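Local coordinates for protein tryptophan synthase alpha chain (Campylobacter jejuni, PDB 3THA) that probably cleaves indoleglycerol phosphate to indole and glyceraldehyde 3-phosphate, as the alpha subunit of the tetrameric enzyme that completes tryptophan synthesis, at residues 89-101 against 112-125. Residues are numbered along the deposited sequence; the frame is centred on the assembly and turned at random.
Sequences KALVFMVYYNLIF and AKSLGICALIVPEL
Phe93 and Ile117 meet at the tight heart of this contact, a worked example of the beta-alpha-beta crossover from which TIM barrels are assembled. Ile117 sets its CD1 over the centre of the Phe93 ring, 3.8 Å from the centroid, in a CH-pi contact. With CG beside its own backbone N (chi1 -86°), Phe93 turns the ring edge to Ala112 CB at the end of the helix and to Leu120 CD2. Beneath this layer the parallel strands 90-94 and 117-121 are joined by backbone bonds: Cys118 N to Leu91 O (2.9 Å) and Ile121 N to Phe93 O (2.8 Å) are short and nearly straight, whereas Phe93 N to Ala119 O is weak. A Schellman motif with Gly116 at positive phi ends the helix and turns the chain into the second strand.

On the other face of the sheet, Ile121 crosses Val92 at about a right angle, CG1 to CG1 3.8 Å, while the extended selenomethionine at Met94 brings SE to 4.0 Å from Ile121 CD1. Ile121 and Met94 also touch Glu46, one of two predicted proton acceptors.

Past the strands the contact is partly open to solvent, though its side chains still touch closely. Leu125 CD1 lies over the Tyr97 ring, 4.1 Å from its centroid, and a water links Tyr97 N (2.9 Å) to Pro123 O (2.8 Å). Here Asn98 ND2 donates a hydrogen bond to Glu124 O of the second subunit, and Glu124 O accepts the reciprocal bond. Strand 44-48 flanks 90-94 within the eight-stranded barrel, while helices 75-83 and 105-114 pack outside, touching Phe93 and Ile100 respectively.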
loop_
_atom_site.group_PDB
_atom_site.type_symbol
_atom_site.label_atom_id
_atom_site.label_comp_id
_atom_site.label_asym_id
_atom_site.label_seq_id
_atom_site.Cartn_x
_atom_site.Cartn_y
_atom_site.Cartn_z
ATOM N N LYS B 89 23.098 14.405 -2.774
ATOM C CA LYS B 89 21.943 13.951 -3.548
ATOM C C LYS B 89 20.615 14.417 -2.953
ATOM O O LYS B 89 20.547 14.799 -1.785
ATOM C CB LYS B 89 21.968 12.436 -3.677
ATOM C CG LYS B 89 23.308 11.899 -4.171
ATOM C CD LYS B 89 23.441 12.130 -5.634
ATOM C CE LYS B 89 24.836 11.806 -6.090
ATOM N NZ LYS B 89 25.154 10.405 -5.759
ATOM N N ALA B 90 19.566 14.408 -3.769
ATOM C CA ALA B 90 18.241 14.830 -3.323
ATOM C C ALA B 90 17.575 13.767 -2.463
ATOM O O ALA B 90 17.502 12.584 -2.864
ATOM C CB ALA B 90 17.348 15.187 -4.513
ATOM N N LEU B 91 17.054 14.207 -1.317
ATOM C CA LEU B 91 16.296 13.371 -0.409
ATOM C C LEU B 91 14.788 13.705 -0.450
ATOM O O LEU B 91 14.380 14.859 -0.290
ATOM C CB LEU B 91 16.865 13.506 0.998
ATOM C CG LEU B 91 18.350 13.117 1.121
ATOM C CD1 LEU B 91 18.871 13.342 2.526
ATOM C CD2 LEU B 91 18.596 11.642 0.664
ATOM N N VAL B 92 13.980 12.679 -0.696
ATOM C CA VAL B 92 12.547 12.813 -0.853
ATOM C C VAL B 92 11.840 11.796 0.074
ATOM O O VAL B 92 12.099 10.594 -0.004
ATOM C CB VAL B 92 12.131 12.553 -2.335
ATOM C CG1 VAL B 92 10.618 12.382 -2.470
ATOM C CG2 VAL B 92 12.569 13.720 -3.201
ATOM N N PHE B 93 10.976 12.282 0.966
ATOM C CA PHE B 93 10.140 11.386 1.731
ATOM C C PHE B 93 9.072 10.758 0.868
ATOM O O PHE B 93 8.466 11.406 0.023
ATOM C CB PHE B 93 9.474 12.095 2.889
ATOM C CG PHE B 93 10.303 12.146 4.118
ATOM C CD1 PHE B 93 11.053 11.046 4.519
ATOM C CD2 PHE B 93 10.324 13.287 4.891
ATOM C CE1 PHE B 93 11.827 11.085 5.667
ATOM C CE2 PHE B 93 11.118 13.354 6.050
ATOM C CZ PHE B 93 11.853 12.254 6.437
HETATM N N MSE B 94 8.846 9.478 1.078
HETATM C CA MSE B 94 7.650 8.838 0.607
HETATM C C MSE B 94 7.095 8.168 1.852
HETATM O O MSE B 94 7.655 7.221 2.336
HETATM C CB MSE B 94 7.975 7.864 -0.510
HETATM C CG MSE B 94 6.870 6.980 -0.952
HETATM SE SE MSE B 94 7.299 6.540 -2.806
HETATM C CE MSE B 94 6.035 5.179 -3.135
ATOM N N VAL B 95 6.024 8.727 2.397
ATOM C CA VAL B 95 5.356 8.211 3.578
ATOM C C VAL B 95 3.851 8.268 3.356
ATOM O O VAL B 95 3.367 9.046 2.567
ATOM C CB VAL B 95 5.672 9.099 4.846
ATOM C CG1 VAL B 95 7.116 8.963 5.265
ATOM C CG2 VAL B 95 5.353 10.544 4.590
ATOM N N TYR B 96 3.115 7.452 4.081
ATOM C CA TYR B 96 1.687 7.608 4.128
ATOM C C TYR B 96 1.345 8.756 5.021
ATOM O O TYR B 96 2.146 9.131 5.889
ATOM C CB TYR B 96 1.078 6.387 4.693
ATOM C CG TYR B 96 1.112 5.238 3.754
ATOM C CD1 TYR B 96 0.199 5.162 2.739
ATOM C CD2 TYR B 96 2.060 4.220 3.878
ATOM C CE1 TYR B 96 0.171 4.116 1.899
ATOM C CE2 TYR B 96 2.045 3.146 3.007
ATOM C CZ TYR B 96 1.072 3.108 2.020
ATOM O OH TYR B 96 0.960 2.078 1.109
ATOM N N TYR B 97 0.184 9.333 4.763
ATOM C CA TYR B 97 -0.304 10.508 5.457
ATOM C C TYR B 97 -0.471 10.296 6.959
ATOM O O TYR B 97 -0.342 11.253 7.733
ATOM C CB TYR B 97 -1.620 10.978 4.840
ATOM C CG TYR B 97 -2.022 12.385 5.244
ATOM C CD1 TYR B 97 -1.480 13.497 4.610
ATOM C CD2 TYR B 97 -2.969 12.601 6.240
ATOM C CE1 TYR B 97 -1.854 14.789 4.966
ATOM C CE2 TYR B 97 -3.362 13.877 6.589
ATOM C CZ TYR B 97 -2.788 14.972 5.958
ATOM O OH TYR B 97 -3.175 16.250 6.311
ATOM N N ASN B 98 -0.741 9.057 7.371
ATOM C CA ASN B 98 -0.943 8.755 8.770
ATOM C C ASN B 98 0.283 9.119 9.607
ATOM O O ASN B 98 0.151 9.518 10.757
ATOM C CB ASN B 98 -1.348 7.300 8.988
ATOM C CG ASN B 98 -0.305 6.277 8.458
ATOM O OD1 ASN B 98 0.905 6.530 8.386
ATOM N ND2 ASN B 98 -0.791 5.116 8.096
ATOM N N LEU B 99 1.474 8.962 9.042
ATOM C CA LEU B 99 2.677 9.315 9.729
ATOM C C LEU B 99 2.692 10.842 9.952
ATOM O O LEU B 99 3.078 11.334 11.033
ATOM C CB LEU B 99 3.876 8.888 8.896
ATOM C CG LEU B 99 5.204 8.874 9.657
ATOM C CD1 LEU B 99 6.193 7.978 8.974
ATOM C CD2 LEU B 99 5.788 10.219 9.761
ATOM N N ILE B 100 2.281 11.578 8.919
ATOM C CA ILE B 100 2.356 13.034 8.898
ATOM C C ILE B 100 1.331 13.595 9.869
ATOM O O ILE B 100 1.689 14.306 10.807
ATOM C CB ILE B 100 2.202 13.593 7.453
ATOM C CG1 ILE B 100 3.339 13.047 6.550
ATOM C CG2 ILE B 100 2.136 15.137 7.439
ATOM C CD1 ILE B 100 3.464 13.721 5.169
ATOM N N PHE B 101 0.069 13.247 9.663
ATOM C CA PHE B 101 -0.987 13.541 10.618
ATOM C C PHE B 101 -0.656 13.407 12.112
ATOM O O PHE B 101 -0.995 14.283 12.908
ATOM C CB PHE B 101 -2.193 12.673 10.310
ATOM C CG PHE B 101 -3.428 13.081 11.038
ATOM C CD1 PHE B 101 -3.695 12.575 12.318
ATOM C CD2 PHE B 101 -4.323 13.972 10.447
ATOM C CE1 PHE B 101 -4.839 12.963 13.010
ATOM C CE2 PHE B 101 -5.486 14.359 11.104
ATOM C CZ PHE B 101 -5.750 13.856 12.404
ATOM N N ALA B 112 11.297 18.219 8.092
ATOM C CA ALA B 112 11.771 17.648 6.848
ATOM C C ALA B 112 12.657 18.641 6.080
ATOM O O ALA B 112 13.749 18.283 5.603
ATOM C CB ALA B 112 10.619 17.238 6.029
ATOM N N LYS B 113 12.228 19.899 6.020
ATOM C CA LYS B 113 12.955 20.933 5.270
ATOM C C LYS B 113 14.265 21.336 5.933
ATOM O O LYS B 113 15.260 21.589 5.255
ATOM C CB LYS B 113 12.066 22.163 5.034
ATOM C CG LYS B 113 12.744 23.387 4.358
ATOM C CD LYS B 113 12.991 23.146 2.862
ATOM C CE LYS B 113 13.372 24.421 2.119
ATOM N NZ LYS B 113 13.518 24.152 0.656
ATOM N N SER B 114 14.275 21.407 7.258
ATOM C CA SER B 114 15.510 21.756 7.951
ATOM C C SER B 114 16.529 20.641 7.797
ATOM O O SER B 114 17.728 20.875 7.927
ATOM C CB SER B 114 15.263 22.065 9.424
ATOM O OG SER B 114 14.736 20.945 10.109
ATOM N N LEU B 115 16.054 19.435 7.474
ATOM C CA LEU B 115 16.937 18.295 7.323
ATOM C C LEU B 115 17.272 17.957 5.887
ATOM O O LEU B 115 17.628 16.808 5.613
ATOM C CB LEU B 115 16.368 17.062 8.054
ATOM C CG LEU B 115 16.552 17.342 9.561
ATOM C CD1 LEU B 115 15.743 16.418 10.387
ATOM C CD2 LEU B 115 18.046 17.370 10.045
ATOM N N GLY B 116 17.120 18.929 4.987
ATOM C CA GLY B 116 17.457 18.754 3.565
ATOM C C GLY B 116 16.528 17.907 2.686
ATOM O O GLY B 116 16.851 17.596 1.513
ATOM N N ILE B 117 15.396 17.493 3.232
ATOM C CA ILE B 117 14.357 16.880 2.419
ATOM C C ILE B 117 13.744 17.966 1.515
ATOM O O ILE B 117 13.411 19.073 1.979
ATOM C CB ILE B 117 13.265 16.247 3.296
ATOM C CG1 ILE B 117 13.889 15.264 4.317
ATOM C CG2 ILE B 117 12.118 15.677 2.415
ATOM C CD1 ILE B 117 14.223 13.828 3.819
ATOM N N CYS B 118 13.591 17.646 0.232
ATOM C CA CYS B 118 13.191 18.642 -0.761
ATOM C C CYS B 118 11.813 18.357 -1.332
ATOM O O CYS B 118 11.280 19.194 -2.054
ATOM C CB CYS B 118 14.229 18.699 -1.897
ATOM S SG CYS B 118 14.139 17.250 -2.977
ATOM N N ALA B 119 11.242 17.176 -1.037
ATOM C CA ALA B 119 9.915 16.793 -1.565
ATOM C C ALA B 119 9.263 15.642 -0.817
ATOM O O ALA B 119 9.955 14.786 -0.257
ATOM C CB ALA B 119 10.022 16.432 -3.015
ATOM N N LEU B 120 7.932 15.573 -0.872
ATOM C CA LEU B 120 7.192 14.483 -0.271
ATOM C C LEU B 120 6.363 13.844 -1.333
ATOM O O LEU B 120 5.771 14.538 -2.143
ATOM C CB LEU B 120 6.218 15.007 0.772
ATOM C CG LEU B 120 6.678 16.057 1.788
ATOM C CD1 LEU B 120 5.469 16.557 2.571
ATOM C CD2 LEU B 120 7.691 15.464 2.754
ATOM N N ILE B 121 6.303 12.519 -1.323
ATOM C CA ILE B 121 5.343 11.776 -2.080
ATOM C C ILE B 121 4.439 11.081 -1.046
ATOM O O ILE B 121 4.930 10.330 -0.198
ATOM C CB ILE B 121 6.041 10.678 -2.872
ATOM C CG1 ILE B 121 7.201 11.249 -3.689
ATOM C CG2 ILE B 121 5.044 9.883 -3.747
ATOM C CD1 ILE B 121 8.031 10.192 -4.379
ATOM N N VAL B 122 3.125 11.297 -1.112
ATOM C CA VAL B 122 2.217 10.682 -0.143
ATOM C C VAL B 122 1.255 9.777 -0.900
ATOM O O VAL B 122 0.308 10.266 -1.557
ATOM C CB VAL B 122 1.434 11.725 0.700
ATOM C CG1 VAL B 122 0.725 11.026 1.839
ATOM C CG2 VAL B 122 2.400 12.858 1.275
ATOM N N PRO B 123 1.533 8.461 -0.870
ATOM C CA PRO B 123 0.704 7.516 -1.552
ATOM C C PRO B 123 -0.673 7.583 -0.957
ATOM O O PRO B 123 -0.818 7.674 0.290
ATOM C CB PRO B 123 1.334 6.134 -1.161
ATOM C CG PRO B 123 2.737 6.474 -0.871
ATOM C CD PRO B 123 2.684 7.805 -0.206
ATOM N N GLU B 124 -1.651 7.446 -1.849
ATOM C CA GLU B 124 -3.058 7.360 -1.534
ATOM C C GLU B 124 -3.628 8.647 -0.908
ATOM O O GLU B 124 -4.809 8.671 -0.494
ATOM C CB GLU B 124 -3.383 6.118 -0.713
ATOM C CG GLU B 124 -2.674 4.826 -1.198
ATOM C CD GLU B 124 -3.138 4.312 -2.572
ATOM O OE1 GLU B 124 -4.081 4.907 -3.182
ATOM O OE2 GLU B 124 -2.524 3.311 -3.026
ATOM N N LEU B 125 -2.831 9.721 -0.897
ATOM C CA LEU B 125 -3.405 11.030 -0.609
ATOM C C LEU B 125 -3.834 11.618 -1.937
ATOM O O LEU B 125 -2.992 12.066 -2.708
ATOM C CB LEU B 125 -2.428 11.948 0.103
ATOM C CG LEU B 125 -2.977 13.269 0.652
ATOM C CD1 LEU B 125 -3.901 13.013 1.831
ATOM C CD2 LEU B 125 -1.820 14.131 1.091
HETATM O O HOH W 1 -1.677 8.170 2.908
#